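Local atomic coordinates of esterase A (Caulobacter crescentus, PDB entry 5GKV), a protein that probably hydrolyses ester substrates as a serine hydrolase of the beta-lactamase and penicillin-binding protein family. Residues Ser213-Val218 with Gly252-Arg257; Ala62-Gln67 with Leu221-Ala226; Arg304-Asp309 with Arg324-Phe329. All coordinates share one frame; numbering follows the deposited sequence.

Interaction 1 (Ser213-Val218 with Gly252-Arg257); sequences SEHDRV and GAAEWR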
loop_
_atom_site.group_PDB
_atom_site.type_symbol
_atom_site.label_atom_id
_atom_site.label_comp_id
_atom_site.label_asym_id
_atom_site.label_seq_id
_atom_site.Cartn_x
_atom_site.Cartn_y
_atom_site.Cartn_z
ATOM N N SER A 213 12.342 -19.345 -0.640
ATOM C CA SER A 213 12.034 -20.132 -1.838
ATOM C C SER A 213 11.429 -19.290 -2.960
ATOM O O SER A 213 11.449 -19.711 -4.130
ATOM C CB SER A 213 11.066 -21.255 -1.491
ATOM O OG SER A 213 9.868 -20.712 -0.961
ATOM N N GLU A 214 10.880 -18.123 -2.629
ATOM C CA GLU A 214 10.291 -17.216 -3.608
ATOM C C GLU A 214 11.249 -16.130 -4.085
ATOM O O GLU A 214 10.885 -15.355 -4.980
ATOM C CB GLU A 214 9.044 -16.546 -3.015
ATOM C CG GLU A 214 8.066 -17.508 -2.368
ATOM C CD GLU A 214 7.780 -18.706 -3.242
ATOM O OE1 GLU A 214 7.327 -18.519 -4.397
ATOM O OE2 GLU A 214 8.015 -19.840 -2.776
ATOM N N HIS A 215 12.453 -16.040 -3.516
ATOM C CA HIS A 215 13.283 -14.864 -3.781
ATOM C C HIS A 215 13.784 -14.816 -5.219
ATOM O O HIS A 215 14.004 -13.724 -5.749
ATOM C CB HIS A 215 14.466 -14.807 -2.821
ATOM C CG HIS A 215 14.083 -14.429 -1.425
ATOM N ND1 HIS A 215 15.011 -14.092 -0.462
ATOM C CD2 HIS A 215 12.871 -14.348 -0.825
ATOM C CE1 HIS A 215 14.387 -13.823 0.672
ATOM N NE2 HIS A 215 13.088 -13.966 0.477
ATOM N N ASP A 216 13.947 -15.970 -5.873
ATOM C CA ASP A 216 14.522 -15.975 -7.215
ATOM C C ASP A 216 13.598 -15.370 -8.261
ATOM O O ASP A 216 14.077 -14.998 -9.339
ATOM C CB ASP A 216 14.917 -17.395 -7.643
ATOM C CG ASP A 216 16.139 -17.919 -6.886
ATOM O OD1 ASP A 216 16.409 -19.146 -6.962
ATOM O OD2 ASP A 216 16.822 -17.102 -6.215
ATOM N N ARG A 217 12.295 -15.257 -7.988
ATOM C CA ARG A 217 11.391 -14.633 -8.954
ATOM C C ARG A 217 11.055 -13.187 -8.595
ATOM O O ARG A 217 10.134 -12.604 -9.187
ATOM C CB ARG A 217 10.114 -15.467 -9.113
ATOM C CG ARG A 217 9.224 -15.573 -7.882
ATOM C CD ARG A 217 8.299 -16.802 -8.014
ATOM N NE ARG A 217 7.374 -16.956 -6.892
ATOM C CZ ARG A 217 6.142 -16.448 -6.859
ATOM N NH1 ARG A 217 5.683 -15.739 -7.885
ATOM N NH2 ARG A 217 5.365 -16.648 -5.803
ATOM N N VAL A 218 11.781 -12.601 -7.650
ATOM C CA VAL A 218 11.603 -11.201 -7.285
ATOM C C VAL A 218 12.386 -10.326 -8.260
ATOM O O VAL A 218 13.578 -10.552 -8.496
ATOM C CB VAL A 218 12.056 -10.959 -5.839
ATOM C CG1 VAL A 218 12.112 -9.448 -5.544
ATOM C CG2 VAL A 218 11.110 -11.651 -4.886
ATOM N N GLY A 252 20.615 -6.952 4.830
ATOM C CA GLY A 252 20.613 -7.206 3.401
ATOM C C GLY A 252 19.231 -7.405 2.779
ATOM O O GLY A 252 18.194 -7.364 3.440
ATOM N N ALA A 253 19.242 -7.654 1.461
ATOM C CA ALA A 253 17.999 -7.736 0.693
ATOM C C ALA A 253 17.153 -8.941 1.100
ATOM O O ALA A 253 15.921 -8.845 1.162
ATOM C CB ALA A 253 18.308 -7.787 -0.800
ATOM N N ALA A 254 17.795 -10.082 1.380
ATOM C CA ALA A 254 17.060 -11.287 1.759
ATOM C C ALA A 254 16.334 -11.114 3.093
ATOM O O ALA A 254 15.170 -11.519 3.230
ATOM C CB ALA A 254 18.011 -12.487 1.812
ATOM N N GLU A 255 16.996 -10.530 4.098
ATOM C CA GLU A 255 16.295 -10.338 5.365
ATOM C C GLU A 255 15.180 -9.300 5.224
ATOM O O GLU A 255 14.105 -9.459 5.815
ATOM C CB GLU A 255 17.263 -9.953 6.488
ATOM C CG GLU A 255 16.765 -10.422 7.877
ATOM C CD GLU A 255 17.451 -9.721 9.044
ATOM O OE1 GLU A 255 16.909 -9.763 10.176
ATOM O OE2 GLU A 255 18.536 -9.137 8.831
ATOM N N TRP A 256 15.405 -8.247 4.429
ATOM C CA TRP A 256 14.349 -7.263 4.213
ATOM C C TRP A 256 13.128 -7.897 3.561
ATOM O O TRP A 256 11.992 -7.515 3.869
ATOM C CB TRP A 256 14.868 -6.096 3.366
ATOM C CG TRP A 256 13.864 -4.992 3.190
ATOM C CD1 TRP A 256 13.650 -3.929 4.028
ATOM C CD2 TRP A 256 12.935 -4.845 2.108
ATOM N NE1 TRP A 256 12.645 -3.131 3.529
ATOM C CE2 TRP A 256 12.192 -3.669 2.352
ATOM C CE3 TRP A 256 12.662 -5.595 0.953
ATOM C CZ2 TRP A 256 11.194 -3.222 1.482
ATOM C CZ3 TRP A 256 11.671 -5.156 0.101
ATOM C CH2 TRP A 256 10.950 -3.980 0.367
ATOM N N ARG A 257 13.338 -8.886 2.685
ATOM C CA ARG A 257 12.213 -9.628 2.125
ATOM C C ARG A 257 11.563 -10.540 3.157
ATOM O O ARG A 257 10.332 -10.650 3.201
ATOM C CB ARG A 257 12.682 -10.442 0.924
ATOM C CG ARG A 257 13.171 -9.562 -0.214
ATOM C CD ARG A 257 13.725 -10.380 -1.358
ATOM N NE ARG A 257 14.346 -9.497 -2.342
ATOM C CZ ARG A 257 15.106 -9.909 -3.352
ATOM N NH1 ARG A 257 15.355 -11.201 -3.525
ATOM N NH2 ARG A 257 15.624 -9.024 -4.193
#

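Interaction 2 (Ala62-Gln67 with Leu221-Ala226); sequences ADRKRQ and LMRPTA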
loop_
_atom_site.group_PDB
_atom_site.type_symbol
_atom_site.label_atom_id
_atom_site.label_comp_id
_atom_site.label_asym_id
_atom_site.label_seq_id
_atom_site.Cartn_x
_atom_site.Cartn_y
_atom_site.Cartn_z
ATOM N N ALA A 62 12.419 -8.226 -15.869
ATOM C CA ALA A 62 12.475 -8.360 -14.419
ATOM C C ALA A 62 13.823 -7.923 -13.867
ATOM O O ALA A 62 13.906 -7.502 -12.714
ATOM C CB ALA A 62 12.206 -9.817 -14.022
ATOM N N ASP A 63 14.878 -7.987 -14.682
ATOM C CA ASP A 63 16.248 -7.782 -14.221
ATOM C C ASP A 63 16.861 -6.515 -14.824
ATOM O O ASP A 63 16.500 -6.091 -15.929
ATOM C CB ASP A 63 17.121 -8.995 -14.580
ATOM C CG ASP A 63 17.278 -9.185 -16.090
ATOM O OD1 ASP A 63 16.277 -9.041 -16.839
ATOM O OD2 ASP A 63 18.408 -9.482 -16.535
ATOM N N ARG A 64 17.805 -5.910 -14.086
ATOM C CA ARG A 64 18.452 -4.695 -14.583
ATOM C C ARG A 64 19.247 -4.950 -15.861
ATOM O O ARG A 64 19.412 -4.034 -16.667
ATOM C CB ARG A 64 19.353 -4.072 -13.510
ATOM C CG ARG A 64 18.581 -3.204 -12.482
ATOM C CD ARG A 64 19.503 -2.630 -11.392
ATOM N NE ARG A 64 20.210 -3.690 -10.676
ATOM C CZ ARG A 64 19.812 -4.193 -9.510
ATOM N NH1 ARG A 64 18.711 -3.731 -8.930
ATOM N NH2 ARG A 64 20.510 -5.154 -8.919
ATOM N N LYS A 65 19.726 -6.179 -16.077
ATOM C CA LYS A 65 20.462 -6.517 -17.297
ATOM C C LYS A 65 19.568 -6.684 -18.523
ATOM O O LYS A 65 20.094 -6.823 -19.637
ATOM C CB LYS A 65 21.272 -7.803 -17.095
ATOM C CG LYS A 65 22.482 -7.661 -16.188
ATOM C CD LYS A 65 23.340 -8.918 -16.237
ATOM C CE LYS A 65 23.904 -9.285 -14.878
ATOM N NZ LYS A 65 24.651 -10.583 -14.967
ATOM N N ARG A 66 18.246 -6.661 -18.351
ATOM C CA ARG A 66 17.288 -6.833 -19.453
ATOM C C ARG A 66 17.484 -8.167 -20.173
ATOM O O ARG A 66 17.341 -8.253 -21.394
ATOM C CB ARG A 66 17.360 -5.673 -20.457
ATOM C CG ARG A 66 16.910 -4.341 -19.878
ATOM C CD ARG A 66 16.945 -3.197 -20.906
ATOM N NE ARG A 66 16.419 -2.040 -20.205
ATOM C CZ ARG A 66 15.174 -1.594 -20.318
ATOM N NH1 ARG A 66 14.333 -2.150 -21.174
ATOM N NH2 ARG A 66 14.782 -0.574 -19.573
ATOM N N GLN A 67 17.815 -9.209 -19.418
ATOM C CA GLN A 67 17.935 -10.561 -19.952
ATOM C C GLN A 67 16.808 -11.490 -19.526
ATOM O O GLN A 67 16.769 -12.632 -19.993
ATOM C CB GLN A 67 19.274 -11.186 -19.521
ATOM C CG GLN A 67 20.502 -10.414 -20.057
ATOM C CD GLN A 67 21.811 -10.799 -19.377
ATOM O OE1 GLN A 67 21.818 -11.587 -18.438
ATOM N NE2 GLN A 67 22.931 -10.241 -19.859
ATOM N N LEU A 221 15.086 -3.980 -8.747
ATOM C CA LEU A 221 14.600 -2.615 -8.771
ATOM C C LEU A 221 15.639 -1.700 -9.404
ATOM O O LEU A 221 16.848 -1.926 -9.294
ATOM C CB LEU A 221 14.280 -2.139 -7.354
ATOM C CG LEU A 221 13.187 -2.943 -6.648
ATOM C CD1 LEU A 221 13.083 -2.510 -5.202
ATOM C CD2 LEU A 221 11.866 -2.718 -7.377
ATOM N N MET A 222 15.152 -0.679 -10.092
ATOM C CA MET A 222 15.983 0.420 -10.547
ATOM C C MET A 222 15.584 1.648 -9.747
ATOM O O MET A 222 14.428 2.079 -9.805
ATOM C CB MET A 222 15.816 0.658 -12.041
ATOM C CG MET A 222 16.799 1.668 -12.595
ATOM S SD MET A 222 16.536 1.910 -14.356
ATOM C CE MET A 222 15.356 0.607 -14.687
ATOM N N ARG A 223 16.533 2.189 -8.991
ATOM C CA ARG A 223 16.252 3.283 -8.084
ATOM C C ARG A 223 16.024 4.574 -8.877
ATOM O O ARG A 223 16.381 4.664 -10.055
ATOM C CB ARG A 223 17.394 3.427 -7.068
ATOM C CG ARG A 223 18.704 4.051 -7.590
ATOM C CD ARG A 223 19.348 3.277 -8.769
ATOM N NE ARG A 223 19.398 1.847 -8.493
ATOM C CZ ARG A 223 19.582 0.900 -9.403
ATOM N NH1 ARG A 223 19.712 1.198 -10.701
ATOM N NH2 ARG A 223 19.602 -0.367 -9.012
ATOM N N PRO A 224 15.377 5.571 -8.268
ATOM C CA PRO A 224 14.961 6.751 -9.040
ATOM C C PRO A 224 16.151 7.521 -9.592
ATOM O O PRO A 224 17.245 7.509 -9.026
ATOM C CB PRO A 224 14.184 7.588 -8.018
ATOM C CG PRO A 224 13.743 6.615 -6.980
ATOM C CD PRO A 224 14.840 5.593 -6.895
ATOM N N THR A 225 15.917 8.197 -10.722
ATOM C CA THR A 225 16.949 9.051 -11.309
ATOM C C THR A 225 17.177 10.316 -10.481
ATOM O O THR A 225 18.290 10.854 -10.466
ATOM C CB THR A 225 16.577 9.419 -12.754
ATOM O OG1 THR A 225 15.404 10.243 -12.762
ATOM C CG2 THR A 225 16.300 8.162 -13.581
ATOM N N ALA A 226 16.144 10.797 -9.786
ATOM C CA ALA A 226 16.239 12.016 -8.994
ATOM C C ALA A 226 15.284 11.912 -7.813
ATOM O O ALA A 226 14.315 11.149 -7.851
ATOM C CB ALA A 226 15.922 13.257 -9.837
HETATM O O HOH W 1 16.906 -4.741 -6.306
#

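Interaction 3 (Arg304-Asp309 with Arg324-Phe329); sequences RLRGRD and RNEPNF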
loop_
_atom_site.group_PDB
_atom_site.type_symbol
_atom_site.label_atom_id
_atom_site.label_comp_id
_atom_site.label_asym_id
_atom_site.label_seq_id
_atom_site.Cartn_x
_atom_site.Cartn_y
_atom_site.Cartn_z
ATOM N N ARG A 304 -11.716 10.243 7.172
ATOM C CA ARG A 304 -11.387 10.656 8.529
ATOM C C ARG A 304 -11.014 12.128 8.585
ATOM O O ARG A 304 -11.470 12.855 9.481
ATOM C CB ARG A 304 -10.239 9.803 9.071
ATOM C CG ARG A 304 -10.684 8.580 9.872
ATOM C CD ARG A 304 -11.756 7.801 9.150
ATOM N NE ARG A 304 -12.211 6.630 9.898
ATOM C CZ ARG A 304 -12.720 5.540 9.337
ATOM N NH1 ARG A 304 -12.828 5.454 8.002
ATOM N NH2 ARG A 304 -13.121 4.532 10.109
ATOM N N LEU A 305 -10.187 12.575 7.643
ATOM C CA LEU A 305 -9.840 13.983 7.530
ATOM C C LEU A 305 -9.262 14.231 6.145
ATOM O O LEU A 305 -8.868 13.296 5.436
ATOM C CB LEU A 305 -8.852 14.422 8.607
ATOM C CG LEU A 305 -7.373 14.131 8.403
ATOM C CD1 LEU A 305 -6.563 14.961 9.413
ATOM C CD2 LEU A 305 -7.071 12.637 8.527
ATOM N N ARG A 306 -9.200 15.516 5.786
ATOM C CA ARG A 306 -8.754 15.945 4.469
ATOM C C ARG A 306 -8.052 17.288 4.587
ATOM O O ARG A 306 -8.475 18.148 5.361
ATOM C CB ARG A 306 -9.937 16.042 3.500
ATOM C CG ARG A 306 -9.564 16.605 2.148
ATOM C CD ARG A 306 -10.745 16.618 1.215
ATOM N NE ARG A 306 -10.493 17.508 0.088
ATOM C CZ ARG A 306 -11.287 17.619 -0.968
ATOM N NH1 ARG A 306 -12.378 16.871 -1.052
ATOM N NH2 ARG A 306 -10.976 18.467 -1.942
ATOM N N GLY A 307 -6.991 17.461 3.824
ATOM C CA GLY A 307 -6.225 18.692 3.853
ATOM C C GLY A 307 -4.789 18.407 3.477
ATOM O O GLY A 307 -4.421 17.279 3.135
ATOM N N ARG A 308 -3.982 19.469 3.529
ATOM C CA ARG A 308 -2.561 19.351 3.220
ATOM C C ARG A 308 -1.873 18.423 4.209
ATOM O O ARG A 308 -1.940 18.628 5.423
ATOM C CB ARG A 308 -1.876 20.721 3.268
ATOM C CG ARG A 308 -0.739 20.836 2.265
ATOM C CD ARG A 308 -1.346 21.122 0.897
ATOM N NE ARG A 308 -0.448 20.840 -0.215
ATOM C CZ ARG A 308 -0.850 20.818 -1.482
ATOM N NH1 ARG A 308 -2.129 21.056 -1.768
ATOM N NH2 ARG A 308 0.017 20.562 -2.454
ATOM N N ASP A 309 -1.178 17.423 3.691
ATOM C CA ASP A 309 -0.453 16.513 4.559
ATOM C C ASP A 309 0.872 17.140 4.962
ATOM O O ASP A 309 1.521 17.822 4.162
ATOM C CB ASP A 309 -0.223 15.175 3.854
ATOM C CG ASP A 309 0.221 14.084 4.805
ATOM O OD1 ASP A 309 -0.648 13.356 5.323
ATOM O OD2 ASP A 309 1.443 13.933 5.007
ATOM N N ARG A 324 -8.089 7.894 -0.088
ATOM C CA ARG A 324 -9.235 8.103 -0.959
ATOM C C ARG A 324 -8.801 8.881 -2.207
ATOM O O ARG A 324 -7.722 9.471 -2.257
ATOM C CB ARG A 324 -10.350 8.831 -0.196
ATOM C CG ARG A 324 -10.730 8.096 1.100
ATOM C CD ARG A 324 -11.852 8.808 1.865
ATOM N NE ARG A 324 -13.127 8.703 1.158
ATOM C CZ ARG A 324 -13.687 9.689 0.470
ATOM N NH1 ARG A 324 -13.091 10.871 0.400
ATOM N NH2 ARG A 324 -14.853 9.489 -0.145
ATOM N N ASN A 325 -9.645 8.844 -3.239
ATOM C CA ASN A 325 -9.187 9.269 -4.561
ATOM C C ASN A 325 -9.216 10.789 -4.703
ATOM O O ASN A 325 -8.226 11.400 -5.123
ATOM C CB ASN A 325 -10.023 8.577 -5.640
ATOM C CG ASN A 325 -9.396 8.682 -7.032
ATOM O OD1 ASN A 325 -8.181 8.850 -7.178
ATOM N ND2 ASN A 325 -10.234 8.585 -8.055
ATOM N N GLU A 326 -10.326 11.427 -4.338
ATOM C CA GLU A 326 -10.377 12.887 -4.330
ATOM C C GLU A 326 -9.376 13.394 -3.308
ATOM O O GLU A 326 -9.186 12.754 -2.267
ATOM C CB GLU A 326 -11.785 13.388 -3.996
ATOM C CG GLU A 326 -12.391 12.726 -2.765
ATOM C CD GLU A 326 -13.701 13.384 -2.336
ATOM O OE1 GLU A 326 -14.217 13.014 -1.272
ATOM O OE2 GLU A 326 -14.205 14.270 -3.066
ATOM N N PRO A 327 -8.758 14.562 -3.575
ATOM C CA PRO A 327 -9.022 15.467 -4.696
ATOM C C PRO A 327 -8.064 15.319 -5.881
ATOM O O PRO A 327 -8.092 16.154 -6.784
ATOM C CB PRO A 327 -8.829 16.844 -4.055
ATOM C CG PRO A 327 -7.651 16.621 -3.151
ATOM C CD PRO A 327 -7.815 15.176 -2.621
ATOM N N ASN A 328 -7.209 14.296 -5.889
ATOM C CA ASN A 328 -6.189 14.232 -6.925
ATOM C C ASN A 328 -6.564 13.322 -8.085
ATOM O O ASN A 328 -6.043 13.513 -9.192
ATOM C CB ASN A 328 -4.856 13.785 -6.310
ATOM C CG ASN A 328 -4.435 14.670 -5.142
ATOM O OD1 ASN A 328 -4.111 15.836 -5.337
ATOM N ND2 ASN A 328 -4.451 14.117 -3.922
ATOM N N PHE A 329 -7.450 12.352 -7.859
ATOM C CA PHE A 329 -7.993 11.488 -8.911
ATOM C C PHE A 329 -6.902 10.696 -9.629
ATOM O O PHE A 329 -6.984 10.433 -10.832
ATOM C CB PHE A 329 -8.839 12.303 -9.896
ATOM C CG PHE A 329 -10.060 12.889 -9.253
ATOM C CD1 PHE A 329 -11.219 12.135 -9.136
ATOM C CD2 PHE A 329 -10.026 14.169 -8.708
ATOM C CE1 PHE A 329 -12.347 12.657 -8.500
ATOM C CE2 PHE A 329 -11.149 14.696 -8.070
ATOM C CZ PHE A 329 -12.306 13.941 -7.969
HETATM O O HOH W 2 -13.817 14.917 0.642
#

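Interaction 1 (Ser213-Val218 with Gly252-Arg257)
Arg257, in the last turn of the short helix 253-258, lays its aliphatic chain over the imidazole of His215, joining helix and loop at the surface of a beta-lactamase-type fold. Its CD lies 3.9 Å from the centroid of the His215 ring and only 2° off the ring normal, a CH-pi contact squarely over one face. CB of Arg257 adds a second touch, 3.6 Å from His215 NE2. Beyond CD the guanidinium stands almost upright to the imidazole, their planes 82° apart, with His215 CB at its edge. One guanidinium face takes the Val218 methyl CG1, which is 3.7 Å from Arg257 CZ. Ala254 completes the first shell, with its O 3.5 Å from His215 CE1 and its CB also near that carbon.

The arginine gets this far because its chain runs extended from CG to NE. Leu210 steadies both partners: its carbonyl accepts a hydrogen bond from His215 NE2, and its backbone also bonds that of Arg257. His215 and Val218 are held together by the bond from Val218 N to His215 O, 3.1 Å long. Behind them Arg217, which also salt-bridges Asp205, grips Glu214 side-on: Arg217 NE, at 2.9 Å, and NH2 both bond Glu214 OE1, approaching that oxygen from opposite faces of the carboxylate plane.

Interaction 2 (Ala62-Gln67 with Leu221-Ala226)
Arg64 sits in a type I beta turn running from Asp63 to Arg66, and it faces Leu221 and Arg223 on a piece of chain with no regular helix or strand. The two backbones stay well apart, the closest CA atoms being those of Arg64 and Met222 at 7.0 Å. The turn is closed by Arg66 N bonding Asp63 O at 3.0 Å. Arg66 itself has left-handed backbone angles, and just after it Gln67 N reaches the syn lone pair of Asp63 OD2, also at 3.0 Å. On the opposing segment, Met222 is held by backbone bonds to Asn363 and Gln365, beyond strand 356-362.

The Arg64 side chain bridges the gap. A bend at chi3 (-58°) folds its guanidinium over, and NH1 bonds Leu221 O at 2.6 Å with an N-H...O angle of 148°. Donor and acceptor are well matched: the oxygen lies in the guanidinium plane and NH1 in the carbonyl plane. Water 1 accepts from Leu221 N at 3.1 Å and, weakly, from Arg64 NH1, so it forms a loose second link beside the direct bond. Arg223 crosses Arg64 at about a right angle, with its NH2 3.3 Å from Arg64 CD. That brings Arg64 NH1 and Arg223 NH2 within 3.5 Å, two like charges whose repulsion is probably eased by the nearby carbonyl oxygen and solvent. Arg64 also touches a crystal neighbour, and the lattice may influence its pose.

Asp220 ties the turn down further by accepting from Arg64 N. The arrangement is a beta turn following strand 52-60, joined by an arginine-to-carbonyl bond to the long loop between strand 206-208 and helix 235-241 of this beta-lactamase-type fold.

Interaction 3 (Arg304-Asp309 with Arg324-Phe329)
Arg306 points its CG anti to the backbone N (chi1 175°) and stays extended out to NE, which carries its guanidinium across to Glu326 and Pro327. Glu326 starts differently: its CG lies between backbone N and carbonyl carbon (chi1 49°), and the extended chain then meets the arginine at about a right angle. The direct ion pair is long, with Arg306 NH1 3.8 Å from Glu326 OE2. Water 2 fills in, accepting from Arg306 NH1 at 3.0 Å and donating to Glu326 OE1 at 2.7 Å. That OE1 also takes a nearly straight bond from Arg324 NH1, 2.9 Å long, on its anti lone pair, so Glu326 links Arg324 and Arg306 in a small salt-bridge network. Pro327, entered through a cis peptide bond, sets CD over one face of the guanidinium, its CB 3.4 Å from Arg306 NH2.

Arg306 has a stronger partner in Glu315, which pairs with its NE. Glu315 belongs to strand 315-318, the antiparallel mate of strand 305-306, and Pro327 packs on it as well. The contact therefore joins this two-stranded sheet to the loop that leaves strand 323-324, one edge strand of the main antiparallel sheet, on its way to strand 338-341.

Interactions 1 and 2 are neighbours, with centres 16 Å apart, and both draw on the long loop between strand 206-208 and helix 235-241: residues 213-218 meet helix 253-258, while residues 221-226 turn to the loop after strand 52-60. Their segments alternate along the chain, so this one loop is held both to an early part of the sequence and to a later one. Interaction 3 closes a short excursion of the chain further on, at the edge of the main sheet. Its centre is 34 Å from interaction 1, across the centre of the chain, and 31 Å from interaction 2. All three are surface contacts within the single beta-lactamase family region.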